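Local coordinates for periplasmic sensor hybrid histidine kinase (Anaeromyxobacter dehalogenans, PDB 4K0D), which probably autophosphorylates on histidine from ATP as a membrane-bound sensor kinase, of which this piece is the zinc-binding periplasmic helical-bundle sensor domain, at residues A22-T36 / L52-F66. Sequence-based numbering, arbitrary orientation. Where two conformers were deposited one is given.
Sequences AAASLESAVLHVSLT and LQAALRRLEGAAARF. With ZN (zinc ion), chain C.
Arg-58 reaches from helix 46-68 across Ala-29 to His-32 and Ser-28 of helix 16-42; segments 22-36 and 52-66 run antiparallel at 158° in the periplasmic helical bundle. CG leaves CB anti to the backbone N (chi1 174°), and the chain, extended to NE, carries the guanidinium past Ala-29 to the ring of His-32. CG passes the methyl of Ala-29, 4.2 Å from its CB. NE donates to a water that in turn donates to Ser-25 O, tying the arginine to the facing backbone. CZ lies 4.1 Å from His-32 CB, which sits over a face of the guanidinium. NH1 lies over one face of the imidazole, 3.4 Å from His-32 CG and set toward the rim, with ring and guanidinium planes 28° apart. NH2 comes to 3.3 Å from Ser-28 OG and forms a salt bridge with Glu-14 of the second subunit. His-32 ND1 binds zinc at 2.0 Å. A leucine in place of Arg-58 would probably leave Glu-14 of the second subunit without its salt-bridge partner and the imidazole face without the guanidinium over it.

Small residues let segments 22-36 and 52-66 approach to 8.6 Å between axes: Ala-29 and Ala-62 meet methyl to methyl, and Ala-55 CB lies 3.2 Å from His-32 CD2. Leucines fill the buried side as reciprocal knobs into holes, Leu-26 among Leu-59, Ala-62, Ala-63 and Phe-66, and Leu-59 among Leu-26, Ala-29, Val-30 and Val-33; their CD1 methyls are pressed to 3.4 Å. An apolar seam facing the bundle interior thus adjoins a polar margin where zinc bridges His-32 to Asp-10 and Glu-14 of the second subunit; that glutamate binds the metal through OE2 and Arg-58 through OE1, so the arginine probably helps orient a zinc ligand.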
ATOM      1  N   ALA B  22       1.744  -5.547  -0.535  1.00 28.01           N
ATOM      2  CA  ALA B  22       2.864  -6.439  -0.351  1.00 27.84           C
ATOM      3  C   ALA B  22       4.210  -5.675  -0.320  1.00 29.78           C
ATOM      4  O   ALA B  22       5.160  -6.083   0.332  1.00 28.31           O
ATOM      5  CB  ALA B  22       2.870  -7.504  -1.458  1.00 28.81           C
ATOM      6  N   ALA B  23       4.260  -4.556  -1.025  1.00 27.83           N
ATOM      7  CA  ALA B  23       5.375  -3.665  -1.001  1.00 28.75           C
ATOM      8  C   ALA B  23       5.480  -2.970   0.378  1.00 31.71           C
ATOM      9  O   ALA B  23       6.563  -2.954   0.992  1.00 27.63           O
ATOM     10  CB  ALA B  23       5.246  -2.625  -2.114  1.00 26.50           C
ATOM     11  N   ALA B  24       4.371  -2.408   0.859  1.00 29.04           N
ATOM     12  CA  ALA B  24       4.393  -1.752   2.175  1.00 29.68           C
ATOM     13  C   ALA B  24       4.756  -2.753   3.245  1.00 32.60           C
ATOM     14  O   ALA B  24       5.500  -2.448   4.193  1.00 27.01           O
ATOM     15  CB  ALA B  24       3.056  -1.114   2.498  1.00 31.13           C
ATOM     16  N   SER B  25       4.217  -3.951   3.114  1.00 31.60           N
ATOM     17  CA  SER B  25       4.412  -4.971   4.125  1.00 27.85           C
ATOM     18  C   SER B  25       5.863  -5.425   4.204  1.00 26.31           C
ATOM     19  O   SER B  25       6.357  -5.724   5.294  1.00 25.25           O
ATOM     20  CB  SER B  25       3.550  -6.176   3.811  1.00 30.15           C
ATOM     21  OG  SER B  25       2.535  -6.246   4.776  1.00 45.38           O
ATOM     22  N   LEU B  26       6.549  -5.455   3.059  1.00 22.91           N
ATOM     23  CA  LEU B  26       7.944  -5.825   3.045  1.00 29.65           C
ATOM     24  C   LEU B  26       8.762  -4.664   3.658  1.00 25.52           C
ATOM     25  O   LEU B  26       9.604  -4.879   4.519  1.00 28.04           O
ATOM     26  CB  LEU B  26       8.399  -6.126   1.621  1.00 24.07           C
ATOM     27  CG  LEU B  26       9.905  -6.391   1.383  1.00 24.35           C
ATOM     28  CD1 LEU B  26      10.501  -7.585   2.269  1.00 22.50           C
ATOM     29  CD2 LEU B  26      10.111  -6.756  -0.099  1.00 23.88           C
ATOM     30  N   GLU B  27       8.485  -3.443   3.204  0.50 28.23           N
ATOM     31  CA  GLU B  27       9.003  -2.226   3.851  0.50 29.01           C
ATOM     32  C   GLU B  27       8.924  -2.358   5.394  0.50 28.94           C
ATOM     33  O   GLU B  27       9.921  -2.193   6.088  0.50 27.25           O
ATOM     34  CB  GLU B  27       8.274  -0.953   3.338  0.50 29.16           C
ATOM     35  CG  GLU B  27       8.798  -0.422   1.960  0.50 28.18           C
ATOM     36  CD  GLU B  27       7.850   0.546   1.171  0.50 34.40           C
ATOM     37  OE1 GLU B  27       6.848   1.045   1.727  0.50 39.91           O
ATOM     38  OE2 GLU B  27       8.116   0.794  -0.042  0.50 33.21           O
ATOM     39  N   SER B  28       7.739  -2.644   5.912  1.00 28.66           N
ATOM     40  CA  SER B  28       7.510  -2.829   7.375  1.00 29.23           C
ATOM     41  C   SER B  28       8.314  -4.018   8.014  1.00 28.11           C
ATOM     42  O   SER B  28       8.943  -3.881   9.102  1.00 31.33           O
ATOM     43  CB  SER B  28       6.016  -2.964   7.602  1.00 28.82           C
ATOM     44  OG  SER B  28       5.621  -2.619   8.904  1.00 35.06           O
ATOM     45  N   ALA B  29       8.410  -5.141   7.319  1.00 25.62           N
ATOM     46  CA  ALA B  29       9.118  -6.313   7.873  1.00 29.05           C
ATOM     47  C   ALA B  29      10.603  -5.940   8.012  1.00 28.08           C
ATOM     48  O   ALA B  29      11.330  -6.393   8.889  1.00 26.54           O
ATOM     49  CB  ALA B  29       8.926  -7.548   6.931  1.00 27.05           C
ATOM     50  N   VAL B  30      11.085  -5.128   7.095  1.00 25.60           N
ATOM     51  CA  VAL B  30      12.469  -4.770   7.095  1.00 22.41           C
ATOM     52  C   VAL B  30      12.721  -3.829   8.263  1.00 33.70           C
ATOM     53  O   VAL B  30      13.665  -4.050   9.039  1.00 32.11           O
ATOM     54  CB  VAL B  30      12.903  -4.122   5.739  1.00 26.82           C
ATOM     55  CG1 VAL B  30      14.235  -3.430   5.856  1.00 23.13           C
ATOM     56  CG2 VAL B  30      12.971  -5.171   4.709  1.00 33.59           C
ATOM     57  N   LEU B  31      11.851  -2.829   8.436  1.00 32.84           N
ATOM     58  CA  LEU B  31      11.957  -1.956   9.601  1.00 30.35           C
ATOM     59  C   LEU B  31      11.933  -2.786  10.853  1.00 35.43           C
ATOM     60  O   LEU B  31      12.691  -2.541  11.775  1.00 35.41           O
ATOM     61  CB  LEU B  31      10.798  -0.986   9.688  1.00 27.02           C
ATOM     62  CG  LEU B  31      10.970   0.185   8.719  1.00 37.61           C
ATOM     63  CD1 LEU B  31       9.714   1.003   8.544  1.00 31.72           C
ATOM     64  CD2 LEU B  31      12.100   1.086   9.199  1.00 39.29           C
ATOM     65  N   HIS B  32      11.034  -3.754  10.887  1.00 27.33           N
ATOM     66  CA  HIS B  32      10.727  -4.472  12.109  1.00 32.60           C
ATOM     67  C   HIS B  32      11.948  -5.329  12.464  1.00 33.34           C
ATOM     68  O   HIS B  32      12.304  -5.432  13.620  1.00 34.16           O
ATOM     69  CB  HIS B  32       9.419  -5.276  12.040  1.00 29.54           C
ATOM     70  CG  HIS B  32       9.036  -5.917  13.357  1.00 28.69           C
ATOM     71  ND1 HIS B  32       8.436  -5.226  14.370  1.00 30.57           N
ATOM     72  CD2 HIS B  32       9.203  -7.184  13.813  1.00 27.51           C
ATOM     73  CE1 HIS B  32       8.273  -6.009  15.428  1.00 32.14           C
ATOM     74  NE2 HIS B  32       8.719  -7.212  15.113  1.00 34.10           N
ATOM     75  N   VAL B  33      12.624  -5.897  11.480  1.00 33.56           N
ATOM     76  CA  VAL B  33      13.834  -6.642  11.790  1.00 24.52           C
ATOM     77  C   VAL B  33      14.891  -5.662  12.360  1.00 32.67           C
ATOM     78  O   VAL B  33      15.611  -6.000  13.264  1.00 27.83           O
ATOM     79  CB  VAL B  33      14.427  -7.369  10.572  1.00 28.47           C
ATOM     80  CG1 VAL B  33      15.857  -7.743  10.859  1.00 30.14           C
ATOM     81  CG2 VAL B  33      13.560  -8.678  10.146  1.00 28.07           C
ATOM     82  N   SER B  34      14.995  -4.462  11.801  1.00 30.43           N
ATOM     83  CA  SER B  34      15.912  -3.486  12.324  1.00 30.36           C
ATOM     84  C   SER B  34      15.575  -3.081  13.712  1.00 30.34           C
ATOM     85  O   SER B  34      16.477  -2.914  14.517  1.00 31.50           O
ATOM     86  CB  SER B  34      15.941  -2.237  11.447  1.00 38.72           C
ATOM     87  OG  SER B  34      16.861  -2.482  10.418  1.00 44.00           O
ATOM     88  N   LEU B  35      14.295  -2.880  13.984  1.00 26.66           N
ATOM     89  CA  LEU B  35      13.921  -2.393  15.280  1.00 34.30           C
ATOM     90  C   LEU B  35      14.126  -3.439  16.366  1.00 33.33           C
ATOM     91  O   LEU B  35      14.590  -3.093  17.419  1.00 32.62           O
ATOM     92  CB  LEU B  35      12.497  -1.907  15.299  1.00 28.52           C
ATOM     93  CG  LEU B  35      11.899  -1.547  16.642  1.00 37.37           C
ATOM     94  CD1 LEU B  35      10.815  -0.490  16.544  1.00 38.27           C
ATOM     95  CD2 LEU B  35      11.288  -2.793  17.186  1.00 41.57           C
ATOM     96  N   THR B  36      13.799  -4.692  16.102  1.00 29.64           N
ATOM     97  CA  THR B  36      13.956  -5.744  17.107  1.00 31.91           C
ATOM     98  C   THR B  36      15.437  -6.065  17.253  1.00 33.27           C
ATOM     99  O   THR B  36      15.882  -6.437  18.319  1.00 31.96           O
ATOM    100  CB  THR B  36      13.176  -7.042  16.737  1.00 29.39           C
ATOM    101  OG1 THR B  36      13.528  -7.470  15.413  1.00 26.68           O
ATOM    102  CG2 THR B  36      11.687  -6.796  16.799  1.00 27.79           C
ATOM    103  N   LEU B  52      13.086 -10.763  17.674  1.00 30.36           N
ATOM    104  CA  LEU B  52      13.984 -10.655  16.539  1.00 26.69           C
ATOM    105  C   LEU B  52      13.819 -11.884  15.673  1.00 33.77           C
ATOM    106  O   LEU B  52      13.781 -11.824  14.422  1.00 28.57           O
ATOM    107  CB  LEU B  52      15.426 -10.586  17.022  1.00 29.37           C
ATOM    108  CG  LEU B  52      16.472 -10.815  15.939  1.00 29.02           C
ATOM    109  CD1 LEU B  52      16.306  -9.791  14.834  1.00 27.22           C
ATOM    110  CD2 LEU B  52      17.915 -10.742  16.550  1.00 34.60           C
ATOM    111  N   GLN B  53      13.741 -13.015  16.351  1.00 29.05           N
ATOM    112  CA  GLN B  53      13.482 -14.263  15.688  1.00 32.25           C
ATOM    113  C   GLN B  53      12.176 -14.252  14.929  1.00 32.86           C
ATOM    114  O   GLN B  53      12.115 -14.667  13.766  1.00 26.97           O
ATOM    115  CB  GLN B  53      13.336 -15.357  16.714  1.00 39.73           C
ATOM    116  CG  GLN B  53      13.948 -16.580  16.239  1.00 47.08           C
ATOM    117  CD  GLN B  53      15.435 -16.469  16.362  1.00 53.80           C
ATOM    118  OE1 GLN B  53      15.967 -15.660  17.143  1.00 74.63           O
ATOM    119  NE2 GLN B  53      16.134 -17.273  15.602  1.00 54.39           N
ATOM    120  N   ALA B  54      11.114 -13.836  15.613  1.00 26.99           N
ATOM    121  CA  ALA B  54       9.834 -13.700  14.944  1.00 29.74           C
ATOM    122  C   ALA B  54       9.924 -12.702  13.780  1.00 29.60           C
ATOM    123  O   ALA B  54       9.297 -12.901  12.754  1.00 29.73           O
ATOM    124  CB  ALA B  54       8.745 -13.253  15.927  1.00 27.47           C
ATOM    125  N   ALA B  55      10.653 -11.606  13.936  1.00 29.03           N
ATOM    126  CA  ALA B  55      10.736 -10.587  12.876  1.00 27.94           C
ATOM    127  C   ALA B  55      11.367 -11.181  11.661  1.00 25.62           C
ATOM    128  O   ALA B  55      11.022 -10.849  10.556  1.00 29.16           O
ATOM    129  CB  ALA B  55      11.566  -9.333  13.346  1.00 23.83           C
ATOM    130  N   LEU B  56      12.281 -12.105  11.855  1.00 27.53           N
ATOM    131  CA  LEU B  56      12.970 -12.678  10.728  1.00 27.83           C
ATOM    132  C   LEU B  56      11.995 -13.547   9.909  1.00 28.23           C
ATOM    133  O   LEU B  56      12.010 -13.500   8.708  1.00 29.66           O
ATOM    134  CB  LEU B  56      14.144 -13.531  11.214  1.00 26.00           C
ATOM    135  CG  LEU B  56      15.359 -12.789  11.793  1.00 32.75           C
ATOM    136  CD1 LEU B  56      16.367 -13.786  12.350  1.00 29.68           C
ATOM    137  CD2 LEU B  56      16.009 -11.855  10.748  1.00 26.55           C
ATOM    138  N   ARG B  57      11.190 -14.360  10.577  1.00 29.23           N
ATOM    139  CA  ARG B  57      10.179 -15.194   9.904  1.00 29.31           C
ATOM    140  C   ARG B  57       9.147 -14.335   9.185  1.00 27.71           C
ATOM    141  O   ARG B  57       8.740 -14.657   8.066  1.00 28.87           O
ATOM    142  CB  ARG B  57       9.460 -16.129  10.905  1.00 31.55           C
ATOM    143  CG  ARG B  57      10.421 -17.156  11.552  1.00 43.69           C
ATOM    144  N   ARG B  58       8.738 -13.249   9.821  1.00 23.49           N
ATOM    145  CA  ARG B  58       7.888 -12.289   9.174  1.00 29.23           C
ATOM    146  C   ARG B  58       8.519 -11.686   7.887  1.00 28.27           C
ATOM    147  O   ARG B  58       7.858 -11.564   6.865  1.00 26.19           O
ATOM    148  CB  ARG B  58       7.548 -11.214  10.150  1.00 28.95           C
ATOM    149  CG  ARG B  58       6.798 -10.109   9.525  1.00 27.90           C
ATOM    150  CD  ARG B  58       6.425  -9.120  10.604  1.00 35.44           C
ATOM    151  NE  ARG B  58       5.983  -7.860  10.046  1.00 29.47           N
ATOM    152  CZ  ARG B  58       5.809  -6.749  10.749  1.00 34.44           C
ATOM    153  NH1 ARG B  58       5.997  -6.754  12.058  1.00 29.31           N
ATOM    154  NH2 ARG B  58       5.451  -5.625  10.128  1.00 31.78           N
ATOM    155  N   LEU B  59       9.795 -11.335   7.931  1.00 27.57           N
ATOM    156  CA  LEU B  59      10.444 -10.813   6.760  1.00 30.38           C
ATOM    157  C   LEU B  59      10.499 -11.874   5.681  1.00 30.89           C
ATOM    158  O   LEU B  59      10.288 -11.572   4.522  1.00 30.85           O
ATOM    159  CB  LEU B  59      11.850 -10.331   7.064  1.00 26.26           C
ATOM    160  CG  LEU B  59      12.670  -9.835   5.885  1.00 28.38           C
ATOM    161  CD1 LEU B  59      11.983  -8.702   5.093  1.00 28.89           C
ATOM    162  CD2 LEU B  59      14.057  -9.375   6.417  1.00 33.15           C
ATOM    163  N   GLU B  60      10.828 -13.103   6.016  1.00 24.55           N
ATOM    164  CA  GLU B  60      10.857 -14.100   4.955  1.00 28.46           C
ATOM    165  C   GLU B  60       9.445 -14.234   4.291  1.00 27.55           C
ATOM    166  O   GLU B  60       9.340 -14.364   3.079  1.00 28.50           O
ATOM    167  CB  GLU B  60      11.325 -15.455   5.504  1.00 30.68           C
ATOM    168  CG  GLU B  60      12.773 -15.509   5.798  1.00 29.28           C
ATOM    169  CD  GLU B  60      13.132 -16.372   7.059  1.00 35.61           C
ATOM    170  OE1 GLU B  60      12.286 -17.093   7.608  1.00 32.70           O
ATOM    171  OE2 GLU B  60      14.288 -16.295   7.516  1.00 33.30           O
ATOM    172  N   GLY B  61       8.386 -14.165   5.088  1.00 26.22           N
ATOM    173  CA  GLY B  61       7.009 -14.243   4.565  1.00 28.29           C
ATOM    174  C   GLY B  61       6.661 -13.033   3.712  1.00 27.51           C
ATOM    175  O   GLY B  61       6.047 -13.166   2.670  1.00 26.22           O
ATOM    176  N   ALA B  62       7.040 -11.836   4.136  1.00 26.25           N
ATOM    177  CA  ALA B  62       6.750 -10.634   3.348  1.00 26.29           C
ATOM    178  C   ALA B  62       7.505 -10.660   2.027  1.00 28.78           C
ATOM    179  O   ALA B  62       7.012 -10.166   0.996  1.00 26.51           O
ATOM    180  CB  ALA B  62       7.127  -9.373   4.109  1.00 24.77           C
ATOM    181  N   ALA B  63       8.728 -11.165   2.047  1.00 22.53           N
ATOM    182  CA  ALA B  63       9.475 -11.195   0.808  1.00 24.01           C
ATOM    183  C   ALA B  63       8.792 -12.148  -0.142  1.00 34.63           C
ATOM    184  O   ALA B  63       8.661 -11.837  -1.341  1.00 29.01           O
ATOM    185  CB  ALA B  63      10.928 -11.617   1.046  1.00 26.10           C
ATOM    186  N   ALA B  64       8.299 -13.271   0.393  1.00 29.21           N
ATOM    187  CA  ALA B  64       7.709 -14.302  -0.445  1.00 30.58           C
ATOM    188  C   ALA B  64       6.417 -13.764  -1.048  1.00 28.53           C
ATOM    189  O   ALA B  64       6.215 -13.902  -2.259  1.00 30.11           O
ATOM    190  CB  ALA B  64       7.494 -15.613   0.333  1.00 26.69           C
ATOM    191  N   ARG B  65       5.579 -13.071  -0.264  1.00 28.35           N
ATOM    192  CA  ARG B  65       4.364 -12.469  -0.845  1.00 28.90           C
ATOM    193  C   ARG B  65       4.705 -11.469  -1.928  1.00 30.46           C
ATOM    194  O   ARG B  65       4.019 -11.378  -2.925  1.00 29.49           O
ATOM    195  CB  ARG B  65       3.517 -11.775   0.205  1.00 28.20           C
ATOM    196  CG  ARG B  65       2.899 -12.751   1.226  1.00 43.89           C
ATOM    197  CD  ARG B  65       2.337 -11.977   2.427  1.00 51.88           C
ATOM    198  NE  ARG B  65       1.432 -10.863   2.048  1.00 58.91           N
ATOM    199  CZ  ARG B  65       1.616  -9.585   2.398  1.00 52.28           C
ATOM    200  NH1 ARG B  65       2.669  -9.271   3.137  1.00 38.73           N
ATOM    201  NH2 ARG B  65       0.738  -8.627   2.035  1.00 49.13           N
ATOM    202  N   PHE B  66       5.748 -10.680  -1.721  1.00 30.43           N
ATOM    203  CA  PHE B  66       6.095  -9.679  -2.691  1.00 28.01           C
ATOM    204  C   PHE B  66       6.669 -10.277  -3.954  1.00 30.89           C
ATOM    205  O   PHE B  66       6.367  -9.810  -5.041  1.00 27.54           O
ATOM    206  CB  PHE B  66       7.111  -8.724  -2.110  1.00 32.12           C
ATOM    207  CG  PHE B  66       7.540  -7.645  -3.058  1.00 28.07           C
ATOM    208  CD1 PHE B  66       6.709  -6.572  -3.299  1.00 25.83           C
ATOM    209  CD2 PHE B  66       8.805  -7.671  -3.634  1.00 26.40           C
ATOM    210  CE1 PHE B  66       7.135  -5.539  -4.137  1.00 30.73           C
ATOM    211  CE2 PHE B  66       9.241  -6.664  -4.447  1.00 31.92           C
ATOM    212  CZ  PHE B  66       8.408  -5.604  -4.712  1.00 34.01           C
TER
HETATM  213 ZN    ZN C 201       7.732  -3.314  14.291  1.00 35.47          ZN
HETATM  214  O   HOH W   1       4.922  -8.492   1.356  1.00 27.69           O
HETATM  215  O   HOH W   2       5.062  -6.962   7.386  1.00 30.39           O
HETATM  216  O   HOH W   3       9.667  -8.271  10.300  1.00 26.09           O